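Local coordinates for diacylglycerol O-acyltransferase (Marinobacter hydrocarbonoclasticus, PDB 6CHJ), which catalyses wax ester synthesis and triacylglycerol formation, transferring the acyl group of an acyl-CoA to an alcohol or a diacylglycerol, at the interface of chains A and B. Coordinates in Å, arbitrary orientation; residue numbers count along the deposited sequence, not the author numbering. Chains: chain A/B, Diacylglycerol O-acyltransferase.

Contact 1: the interface of chains A and B. Residues chain A 84-88, 121; chain B 84-88, 121.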
# COMPACT_ATOMS: atom_id res chain seq x y z
N PHE A 84 -6.75 -3.99 12.54
CA PHE A 84 -8.17 -4.24 12.74
C PHE A 84 -8.92 -3.30 11.81
O PHE A 84 -8.81 -2.08 11.93
CB PHE A 84 -8.57 -4.01 14.20
CG PHE A 84 -10.05 -4.20 14.48
CD1 PHE A 84 -10.70 -5.35 14.08
CD2 PHE A 84 -10.77 -3.26 15.19
CE1 PHE A 84 -12.05 -5.55 14.36
CE2 PHE A 84 -12.11 -3.45 15.48
CZ PHE A 84 -12.76 -4.60 15.05
N GLU A 85 -9.68 -3.88 10.89
CA GLU A 85 -10.21 -3.14 9.75
C GLU A 85 -11.61 -3.65 9.46
O GLU A 85 -12.05 -4.68 9.99
CB GLU A 85 -9.27 -3.26 8.53
CG GLU A 85 -7.76 -3.03 8.92
CD GLU A 85 -6.72 -3.47 7.88
OE1 GLU A 85 -6.71 -4.65 7.47
OE2 GLU A 85 -5.85 -2.65 7.51
N ALA A 86 -12.32 -2.91 8.62
CA ALA A 86 -13.73 -3.17 8.43
C ALA A 86 -14.09 -3.02 6.96
O ALA A 86 -13.52 -2.19 6.24
CB ALA A 86 -14.61 -2.23 9.28
N LEU A 87 -15.05 -3.85 6.54
CA LEU A 87 -15.66 -3.85 5.21
C LEU A 87 -16.66 -2.71 5.10
O LEU A 87 -17.43 -2.46 6.04
CB LEU A 87 -16.37 -5.18 4.93
CG LEU A 87 -15.50 -6.42 4.71
CD1 LEU A 87 -16.29 -7.42 3.88
CD2 LEU A 87 -14.18 -6.04 4.02
N PRO A 88 -16.70 -2.03 3.97
CA PRO A 88 -17.76 -1.06 3.72
C PRO A 88 -19.07 -1.76 3.38
O PRO A 88 -19.10 -2.98 3.17
CB PRO A 88 -17.23 -0.24 2.53
CG PRO A 88 -16.32 -1.24 1.77
CD PRO A 88 -15.83 -2.26 2.79
N GLU A 121 -13.76 -6.92 10.35
CA GLU A 121 -15.15 -6.94 10.79
C GLU A 121 -16.03 -6.37 9.68
O GLU A 121 -15.56 -6.04 8.58
CB GLU A 121 -15.34 -6.15 12.09
CG GLU A 121 -15.24 -4.62 11.91
CD GLU A 121 -15.90 -3.84 13.05
OE1 GLU A 121 -16.09 -4.42 14.14
OE2 GLU A 121 -16.23 -2.64 12.85
N PHE B 84 -14.03 2.67 -1.84
CA PHE B 84 -15.02 2.82 -0.80
C PHE B 84 -14.58 1.92 0.35
O PHE B 84 -14.50 0.70 0.19
CB PHE B 84 -16.41 2.43 -1.32
CG PHE B 84 -17.53 2.66 -0.34
CD1 PHE B 84 -17.43 3.62 0.66
CD2 PHE B 84 -18.70 1.90 -0.44
CE1 PHE B 84 -18.47 3.82 1.56
CE2 PHE B 84 -19.76 2.10 0.45
CZ PHE B 84 -19.64 3.06 1.45
N GLU B 85 -14.26 2.53 1.49
CA GLU B 85 -13.73 1.81 2.63
C GLU B 85 -14.45 2.31 3.88
O GLU B 85 -15.20 3.29 3.85
CB GLU B 85 -12.21 2.00 2.77
CG GLU B 85 -11.37 1.12 1.83
CD GLU B 85 -10.31 1.93 1.07
OE1 GLU B 85 -10.27 3.17 1.22
OE2 GLU B 85 -9.53 1.32 0.30
N ALA B 86 -14.18 1.63 4.99
CA ALA B 86 -14.94 1.83 6.21
C ALA B 86 -13.99 1.75 7.39
O ALA B 86 -12.99 1.03 7.35
CB ALA B 86 -16.03 0.76 6.37
N LEU B 87 -14.33 2.53 8.46
CA LEU B 87 -13.46 2.48 9.61
C LEU B 87 -13.87 1.33 10.52
O LEU B 87 -15.04 1.00 10.61
CB LEU B 87 -13.52 3.79 10.39
CG LEU B 87 -12.93 5.03 9.70
CD1 LEU B 87 -13.04 6.17 10.65
CD2 LEU B 87 -11.47 4.82 9.26
N PRO B 88 -12.93 0.70 11.21
CA PRO B 88 -13.31 -0.30 12.21
C PRO B 88 -13.94 0.37 13.42
O PRO B 88 -13.67 1.54 13.73
CB PRO B 88 -11.97 -0.95 12.58
CG PRO B 88 -10.98 0.18 12.43
CD PRO B 88 -11.50 1.07 11.30
N GLU B 121 -16.38 5.51 5.07
CA GLU B 121 -17.61 5.47 5.85
C GLU B 121 -17.29 4.90 7.22
O GLU B 121 -16.13 4.63 7.55
CB GLU B 121 -18.70 4.64 5.13
CG GLU B 121 -18.59 3.10 5.28
CD GLU B 121 -19.92 2.34 5.05
OE1 GLU B 121 -20.82 2.88 4.37
OE2 GLU B 121 -20.06 1.19 5.53
O HOH W 1 -10.71 -0.72 7.60
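The end of strand 82-86 and the two loop residues that follow it meet their own counterparts across a two-fold axis, in a small antiparallel crossing of like segments. The crossing passes through A:Ala86 and B:Ala86, which form an antiparallel beta bridge, yet no backbone N or O of one chain bonds directly to the other. A water takes over that role: it accepts from A:Ala86 N, the backbone amide, at 2.9 Å in a fairly straight bond (163° at H), and also bonds to the carbonyl oxygen B:Ala86 O. The rest of the patch is mostly apolar and is carried by the prolines, which bury about 70 Å² each. A:Pro88 sets CB over one face of the B:Phe84 ring, 3.9 Å from its centroid and over its centre, a CH-pi contact. The phenyl is placed by a first torsion that sets CG anti to the backbone N (chi1 -175°), so that the ring stands beside its own carbonyl carbon. In the twin, A:Phe84 has the same anti torsion and B:Pro88 slides past it in the opposite direction, CB coming to 3.7 Å from CD2, at one side of the ring. The same B:Pro88 CB also lies 3.4 Å from the carbonyl oxygen A:Phe84 O, so the proline sits in the angle between ring and carbonyl. Between the two proline-phenylalanine pairs the alanine methyls fill the middle, B:Ala86 CB touching A:Pro88 CA at 3.6 Å and A:Ala86 CB meeting B:Pro88 CA in the same way. Glu121 lies at the margin of each half, its CG in the crowded position between the backbone N and the carbonyl carbon (chi1 80° in B:Glu121) and the rest of the chain extended. In this pose its carboxylate tip reaches the opposite proline, B:Glu121 OE2 lying 3.7 Å from A:Pro88 CA.

Contact 2: the interface of chains A and B. Residues chain A 17, 235-238, 429-430; chain B 80, 109, 111-112.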
# COMPACT_ATOMS: atom_id res chain seq x y z
N ARG A 17 8.27 -3.42 -7.72
CA ARG A 17 6.94 -2.83 -7.52
C ARG A 17 5.86 -3.59 -8.27
O ARG A 17 4.72 -3.66 -7.80
CB ARG A 17 6.93 -1.35 -7.95
CG ARG A 17 5.52 -0.65 -7.87
CD ARG A 17 4.95 -0.59 -6.42
NE ARG A 17 3.50 -0.36 -6.41
CZ ARG A 17 2.60 -1.28 -6.09
NH1 ARG A 17 3.00 -2.51 -5.73
NH2 ARG A 17 1.30 -0.99 -6.14
N ILE A 235 3.31 -7.09 -16.16
CA ILE A 235 2.17 -6.80 -15.30
C ILE A 235 2.41 -5.50 -14.54
O ILE A 235 3.48 -4.89 -14.59
CB ILE A 235 1.86 -7.93 -14.30
CG1 ILE A 235 2.97 -8.04 -13.25
CG2 ILE A 235 1.61 -9.27 -15.02
CD1 ILE A 235 2.78 -9.19 -12.28
N THR A 236 1.36 -5.08 -13.85
CA THR A 236 1.40 -4.02 -12.85
C THR A 236 1.39 -4.65 -11.47
O THR A 236 1.12 -5.84 -11.31
CB THR A 236 0.19 -3.11 -13.03
OG1 THR A 236 -0.97 -3.78 -12.53
CG2 THR A 236 -0.01 -2.84 -14.51
N GLY A 237 1.66 -3.83 -10.46
CA GLY A 237 1.59 -4.31 -9.09
C GLY A 237 0.20 -4.34 -8.48
O GLY A 237 0.02 -4.89 -7.38
N SER A 238 -0.79 -3.76 -9.16
CA SER A 238 -2.16 -3.82 -8.68
C SER A 238 -2.71 -5.21 -8.95
O SER A 238 -2.42 -5.82 -9.99
CB SER A 238 -3.02 -2.76 -9.37
OG SER A 238 -3.06 -2.95 -10.79
N ARG A 429 -4.46 -6.77 -12.00
CA ARG A 429 -5.78 -6.17 -12.22
C ARG A 429 -5.92 -5.58 -13.62
O ARG A 429 -7.00 -5.61 -14.20
CB ARG A 429 -6.04 -5.11 -11.14
CG ARG A 429 -7.31 -4.32 -11.33
CD ARG A 429 -7.66 -3.46 -10.11
NE ARG A 429 -9.11 -3.50 -9.86
CZ ARG A 429 -9.70 -4.17 -8.87
NH1 ARG A 429 -9.01 -4.84 -7.95
NH2 ARG A 429 -11.02 -4.15 -8.79
N ARG A 430 -4.83 -5.05 -14.18
CA ARG A 430 -4.91 -4.46 -15.51
C ARG A 430 -4.87 -5.53 -16.60
O ARG A 430 -5.58 -5.43 -17.61
CB ARG A 430 -3.76 -3.46 -15.70
CG ARG A 430 -3.83 -2.66 -17.01
CD ARG A 430 -2.47 -2.12 -17.42
NE ARG A 430 -1.52 -3.21 -17.59
CZ ARG A 430 -0.21 -3.08 -17.83
NH1 ARG A 430 0.34 -1.87 -17.92
NH2 ARG A 430 0.55 -4.16 -17.95
N HIS B 80 -10.06 1.00 -9.77
CA HIS B 80 -8.73 1.01 -9.18
C HIS B 80 -8.45 2.33 -8.45
O HIS B 80 -7.90 2.31 -7.35
CB HIS B 80 -7.66 0.78 -10.25
CG HIS B 80 -6.27 0.93 -9.72
ND1 HIS B 80 -5.64 -0.05 -8.99
CD2 HIS B 80 -5.41 1.98 -9.78
CE1 HIS B 80 -4.44 0.38 -8.63
NE2 HIS B 80 -4.28 1.61 -9.09
N ASP B 109 1.15 2.73 -7.85
CA ASP B 109 1.51 1.97 -9.05
C ASP B 109 1.87 2.93 -10.18
O ASP B 109 1.04 3.75 -10.60
CB ASP B 109 0.33 1.09 -9.44
CG ASP B 109 0.63 0.17 -10.60
OD1 ASP B 109 1.81 -0.03 -10.99
OD2 ASP B 109 -0.37 -0.37 -11.10
N GLU B 111 2.33 2.33 -13.32
CA GLU B 111 1.77 1.98 -14.62
C GLU B 111 0.38 2.56 -14.86
O GLU B 111 -0.15 2.42 -15.97
CB GLU B 111 1.77 0.46 -14.77
CG GLU B 111 3.16 -0.15 -15.05
CD GLU B 111 3.37 -0.49 -16.53
OE1 GLU B 111 3.39 -1.69 -16.89
OE2 GLU B 111 3.52 0.45 -17.34
N ARG B 112 -0.23 3.20 -13.87
CA ARG B 112 -1.50 3.89 -14.03
C ARG B 112 -1.37 5.32 -13.56
O ARG B 112 -0.44 5.65 -12.82
CB ARG B 112 -2.61 3.18 -13.25
CG ARG B 112 -2.50 1.68 -13.35
CD ARG B 112 -3.65 1.06 -12.63
NE ARG B 112 -4.73 0.79 -13.57
CZ ARG B 112 -5.30 -0.40 -13.71
NH1 ARG B 112 -4.90 -1.42 -12.96
NH2 ARG B 112 -6.26 -0.56 -14.59
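Two loop segments of chain A, 235-238 and 429-430, receive the loop of B:Asp109, B:Glu111 and B:Arg112, with B:His80 of helix 78-81 beside it. The close-fitting part centres on A:Thr236 and A:Ser238. Both hydroxyls occupy the crowded position between backbone N and carbonyl carbon (chi1 75° and 61°), which brings A:Thr236 OG1 and A:Ser238 OG together in a 2.8 Å hydrogen bond. B:Asp109, anti at chi1, crosses the threonine at about a right angle and rests OD2 against its CB at 3.4 Å. The serine CB meets the imidazole of B:His80 at CE1, 3.5 Å away, while its OG lies in plane at the edge of the B:Arg112 guanidinium, 3.2 Å from NH1 in a weak, bent hydrogen bond. B:Arg112 CD lies over one face of the B:His80 ring, toward its rim; beyond it a bend at chi3 turns the guanidinium, which has B:His80 CB over its face. A:Arg430 and B:Arg112 slide past each other in opposite directions, A:Arg430 CB 3.6 Å from B:Arg112 NH1. The methyl A:Thr236 CG2 sits over the centre of the A:Arg430 guanidinium, 3.3 Å above its plane, and may help hold that group toward B:Glu111.

Elsewhere the contact loosens. A:Arg17 passes B:Asp109 crosswise without the charged groups touching (A:Arg17 NE to B:Asp109 OD1 4.9 Å), so any effect on the carboxylate would probably be long-range. A:Arg429 likewise makes distant contacts with B:His80 and B:Arg112. At the tip of A:Arg430 the salt bridge is weak: with the guanidinium and carboxylate planes 72° apart, A:Arg430 NH1 stands 3.2 Å from B:Glu111 OE1.

Contact 1 and contact 2 belong to one two-fold symmetric interface, with their C-alpha centres about 23 Å apart. They share no residue, but in chain B helix 78-81, which supplies the histidine of contact 2, runs directly into strand 82-86 of contact 1. Contact 1 is a self-complementary, mostly apolar patch with a bridging water, whereas contact 2 joins loops of chain A to a loop and a short helix of chain B through polar and charged groups and recurs with the chains exchanged. Together they would fix the relative orientation of the chains, in a pairing that may or may not be the dimer in solution.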